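Local coordinates for peptidoglycan recognition protein 3 (PDB 4Z8I) that probably hydrolyses the amide bond between N-acetylmuramic acid and L-alanine in bacterial peptidoglycan, as a zinc amidase joined to a chitin-binding domain, at residues 61-66 and 184-189; 88-93 and 195-200. All coordinates share one frame; numbering follows the deposited sequence.

Contact 1 is a surface contact made by a disulfide, whereas contact 2 is a partly buried pairing of parallel strands held by main-chain hydrogen bonds. They share no secondary-structure element, yet their centres lie only about 14 Å apart and their second segments adjoin. Helix 174-190, which gives 184-189 to contact 1, rests with Ile184 and Val188 on Tyr197 of contact 2, and Ile184 also reaches Leu199. Covalent sulfur chemistry thus ties an irregular segment to one side of the helix, while apolar packing joins the helix to the sheet. Contact 2 alone reaches the zinc site, through His93 at the end of its first segment.

Contact 1: 61-66 and 184-189; sequences GTCPRI and ISCGVS
Pro64 supplies the one ring of this contact, and its pyrrolidine meets the helical segment 184-189 by a single corner: CD lies 4.3 Å from Cys186 CB. The Thr62-Cys63 peptide group approaches the same methylene through its oxygen, with Thr62 O 4.0 Å from Cys186 CB. No aromatic ring takes part, and the join itself is the disulfide, Cys63 SG to Cys186 SG at 2.0 Å. Its S-S torsion of 85° is close to the relaxed value for a disulfide. On the helix, Cys186 SG stands anti to its backbone N (chi1 -175°), which directs SG toward Cys63, and the two CA atoms come within 4.9 Å. One turn on, Ser189 OG donates to Cys186 O at 2.6 Å, folding its hydroxyl back onto the helix backbone. Thr62 CB faces Ser185 OG at 4.2 Å, a loose approach, and that hydroxyl has a weak hydrogen bond to His28 of the N-terminal part of the chain. The disulfide thus pins the segment leading into strand 66-67 against helix 174-190, where Pro64 also touches Ser182 and Ile66 touches Leu183; on another side of the helix, Ile184 packs on Trp222.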
# COMPACT_ATOMS: atom_id res chain seq x y z
N GLY A 61 3.81 -10.12 6.01
CA GLY A 61 3.75 -9.19 7.12
C GLY A 61 3.02 -7.90 6.81
O GLY A 61 2.35 -7.79 5.78
N THR A 62 3.14 -6.92 7.70
CA THR A 62 2.48 -5.63 7.50
C THR A 62 3.15 -4.85 6.38
O THR A 62 2.48 -4.19 5.60
CB THR A 62 2.48 -4.78 8.79
OG1 THR A 62 3.83 -4.55 9.22
CG2 THR A 62 1.72 -5.48 9.89
N CYS A 63 4.47 -4.93 6.32
CA CYS A 63 5.23 -4.21 5.30
C CYS A 63 5.56 -5.09 4.09
O CYS A 63 6.24 -6.10 4.22
CB CYS A 63 6.51 -3.62 5.90
SG CYS A 63 6.21 -2.21 7.00
N PRO A 64 5.08 -4.69 2.91
CA PRO A 64 5.33 -5.40 1.65
C PRO A 64 6.71 -5.07 1.13
O PRO A 64 7.25 -4.02 1.50
CB PRO A 64 4.28 -4.81 0.71
CG PRO A 64 4.12 -3.40 1.20
CD PRO A 64 4.25 -3.48 2.70
N ARG A 65 7.29 -5.92 0.28
CA ARG A 65 8.59 -5.59 -0.29
C ARG A 65 8.48 -4.41 -1.25
O ARG A 65 7.82 -4.50 -2.29
CB ARG A 65 9.22 -6.80 -0.99
CG ARG A 65 10.59 -6.50 -1.61
CD ARG A 65 11.55 -5.87 -0.60
NE ARG A 65 12.76 -5.36 -1.25
CZ ARG A 65 13.94 -5.98 -1.25
NH1 ARG A 65 14.98 -5.45 -1.87
NH2 ARG A 65 14.07 -7.14 -0.62
N ILE A 66 9.12 -3.31 -0.89
CA ILE A 66 9.14 -2.11 -1.73
C ILE A 66 10.37 -2.11 -2.62
O ILE A 66 11.51 -2.13 -2.13
CB ILE A 66 9.14 -0.83 -0.87
CG1 ILE A 66 7.91 -0.82 0.06
CG2 ILE A 66 9.17 0.41 -1.75
CD1 ILE A 66 7.93 0.30 1.08
N ILE A 184 -0.16 0.94 2.99
CA ILE A 184 -0.87 1.86 3.88
C ILE A 184 -0.67 1.47 5.34
O ILE A 184 -0.32 2.31 6.17
CB ILE A 184 -2.37 1.91 3.55
CG1 ILE A 184 -2.58 2.39 2.11
CG2 ILE A 184 -3.09 2.82 4.51
CD1 ILE A 184 -4.03 2.38 1.65
N SER A 185 -0.88 0.19 5.63
CA SER A 185 -0.72 -0.33 6.98
C SER A 185 0.68 -0.06 7.52
O SER A 185 0.85 0.39 8.65
CB SER A 185 -1.02 -1.83 6.99
OG SER A 185 -0.91 -2.37 8.30
N CYS A 186 1.68 -0.34 6.69
CA CYS A 186 3.09 -0.12 7.03
C CYS A 186 3.33 1.34 7.39
O CYS A 186 3.96 1.65 8.40
CB CYS A 186 3.96 -0.52 5.84
SG CYS A 186 5.73 -0.44 6.11
N GLY A 187 2.83 2.23 6.54
CA GLY A 187 2.96 3.66 6.77
C GLY A 187 2.32 4.07 8.08
O GLY A 187 2.83 4.96 8.76
N VAL A 188 1.21 3.42 8.43
CA VAL A 188 0.56 3.69 9.71
C VAL A 188 1.41 3.20 10.87
O VAL A 188 1.56 3.88 11.89
CB VAL A 188 -0.85 3.06 9.77
CG1 VAL A 188 -1.48 3.28 11.13
CG2 VAL A 188 -1.74 3.64 8.69
N SER A 189 2.00 2.01 10.71
CA SER A 189 2.82 1.41 11.75
C SER A 189 4.09 2.21 12.01
O SER A 189 4.62 2.21 13.12
CB SER A 189 3.18 -0.03 11.38
OG SER A 189 4.13 -0.08 10.34

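Contact 2: 88-93 and 195-200. With ZN (zinc ion), chain B.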
# COMPACT_ATOMS: atom_id res chain seq x y z
N PRO A 88 -2.36 13.07 6.95
CA PRO A 88 -3.79 12.96 7.25
C PRO A 88 -4.53 12.00 6.32
O PRO A 88 -5.40 11.28 6.79
CB PRO A 88 -4.32 14.38 6.99
CG PRO A 88 -3.14 15.25 7.06
CD PRO A 88 -1.98 14.44 6.58
N LYS A 89 -4.19 12.00 5.04
CA LYS A 89 -5.02 11.27 4.08
C LYS A 89 -4.26 10.52 2.97
O LYS A 89 -3.12 10.83 2.66
CB LYS A 89 -6.07 12.21 3.49
CG LYS A 89 -5.56 13.60 3.15
CD LYS A 89 -6.71 14.61 3.08
CE LYS A 89 -7.06 15.16 4.45
NZ LYS A 89 -8.07 16.26 4.37
N VAL A 90 -4.92 9.51 2.40
CA VAL A 90 -4.32 8.70 1.34
C VAL A 90 -5.17 8.78 0.07
O VAL A 90 -6.38 8.54 0.11
CB VAL A 90 -4.22 7.22 1.76
CG1 VAL A 90 -3.55 6.40 0.68
CG2 VAL A 90 -3.46 7.09 3.06
N VAL A 91 -4.53 9.14 -1.04
CA VAL A 91 -5.23 9.28 -2.32
C VAL A 91 -4.84 8.15 -3.26
O VAL A 91 -3.65 7.87 -3.45
CB VAL A 91 -4.95 10.64 -2.98
CG1 VAL A 91 -5.77 10.81 -4.24
CG2 VAL A 91 -5.25 11.77 -2.00
N ILE A 92 -5.83 7.49 -3.85
CA ILE A 92 -5.59 6.36 -4.74
C ILE A 92 -5.70 6.77 -6.20
O ILE A 92 -6.66 7.42 -6.61
CB ILE A 92 -6.55 5.20 -4.44
CG1 ILE A 92 -6.41 4.75 -2.98
CG2 ILE A 92 -6.31 4.03 -5.39
CD1 ILE A 92 -5.04 4.19 -2.65
N HIS A 93 -4.71 6.37 -7.00
CA HIS A 93 -4.66 6.74 -8.41
C HIS A 93 -4.60 5.50 -9.30
O HIS A 93 -4.24 4.42 -8.84
CB HIS A 93 -3.42 7.60 -8.68
CG HIS A 93 -3.49 8.96 -8.08
ND1 HIS A 93 -4.00 10.05 -8.75
CD2 HIS A 93 -3.11 9.42 -6.86
CE1 HIS A 93 -3.93 11.12 -7.98
NE2 HIS A 93 -3.40 10.76 -6.82
N SER A 195 -3.21 7.01 12.10
CA SER A 195 -4.06 5.84 12.23
C SER A 195 -5.49 6.21 11.87
O SER A 195 -6.22 5.41 11.29
CB SER A 195 -4.00 5.29 13.66
OG SER A 195 -4.43 6.26 14.60
N GLY A 196 -5.87 7.44 12.19
CA GLY A 196 -7.18 7.94 11.83
C GLY A 196 -7.14 8.64 10.49
O GLY A 196 -7.69 9.74 10.33
N TYR A 197 -6.49 8.01 9.52
CA TYR A 197 -6.33 8.59 8.20
C TYR A 197 -7.62 8.48 7.38
O TYR A 197 -8.48 7.66 7.68
CB TYR A 197 -5.17 7.94 7.44
CG TYR A 197 -5.44 6.53 6.95
CD1 TYR A 197 -5.98 6.31 5.69
CD2 TYR A 197 -5.13 5.43 7.74
CE1 TYR A 197 -6.23 5.04 5.23
CE2 TYR A 197 -5.38 4.15 7.28
CZ TYR A 197 -5.93 3.96 6.03
OH TYR A 197 -6.17 2.69 5.57
N SER A 198 -7.73 9.31 6.35
CA SER A 198 -8.87 9.23 5.44
C SER A 198 -8.41 8.74 4.08
O SER A 198 -7.39 9.18 3.56
CB SER A 198 -9.55 10.60 5.32
OG SER A 198 -10.12 11.00 6.55
N LEU A 199 -9.18 7.82 3.50
CA LEU A 199 -8.84 7.27 2.19
C LEU A 199 -9.69 7.90 1.10
O LEU A 199 -10.92 7.90 1.18
CB LEU A 199 -9.02 5.75 2.19
CG LEU A 199 -8.69 5.02 0.88
CD1 LEU A 199 -7.19 4.91 0.69
CD2 LEU A 199 -9.33 3.65 0.85
N TYR A 200 -9.03 8.45 0.08
CA TYR A 200 -9.74 9.07 -1.04
C TYR A 200 -9.36 8.40 -2.36
O TYR A 200 -8.25 7.88 -2.50
CB TYR A 200 -9.40 10.56 -1.16
CG TYR A 200 -9.72 11.40 0.05
CD1 TYR A 200 -8.88 11.40 1.16
CD2 TYR A 200 -10.83 12.22 0.08
CE1 TYR A 200 -9.16 12.18 2.27
CE2 TYR A 200 -11.12 13.00 1.18
CZ TYR A 200 -10.28 12.98 2.27
OH TYR A 200 -10.56 13.75 3.37
ZN ZN B . -5.23 10.26 -10.32
O HOH W 1 -3.79 10.93 -11.45
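Val90 is gripped from both ends by the strand of 195-200: its N donates to Ser198 O at 2.7 Å, and its O accepts from Tyr200 N at 2.7 Å in a nearly straight bond (176° at the hydrogen). Ser198 N to Pro88 O and Ile92 N to Tyr200 O complete a parallel ladder with strand directions 15° apart. The tightly packed side is the apolar one, where Leu199 CD1 lies 3.8 Å from Ile92 CG1 and also touches Val90, whose CG2 approaches Tyr197 CD1 at 3.7 Å. The face of Lys89, Ser198 and Tyr200 is more exposed; packing there is close at Lys89 CB and loosens toward the lysine end. Lys89 CB lies at the edge of the Tyr200 ring, 3.3 Å from CE1, while Lys89 CD sits to one side of the ring plane, 3.5 Å from Tyr200 CE1. A bend at chi3 (85°) sets CE beside the phenol oxygen; Lys89 NZ, beyond it, lies 3.7 Å from Tyr200 OH. An alanine in place of Tyr200 would probably leave the aliphatic part of Lys89 without its ring partner and freer to turn. At the far end, His93 ND1 binds zinc at 2.0 Å, beside a water, His202 and Cys210, while NE2 is hydrogen-bonded to His150. Strand 87-94 lies between 158-163 and 197-201, the latter at the sheet's edge, with helix 174-190 packed against Tyr197.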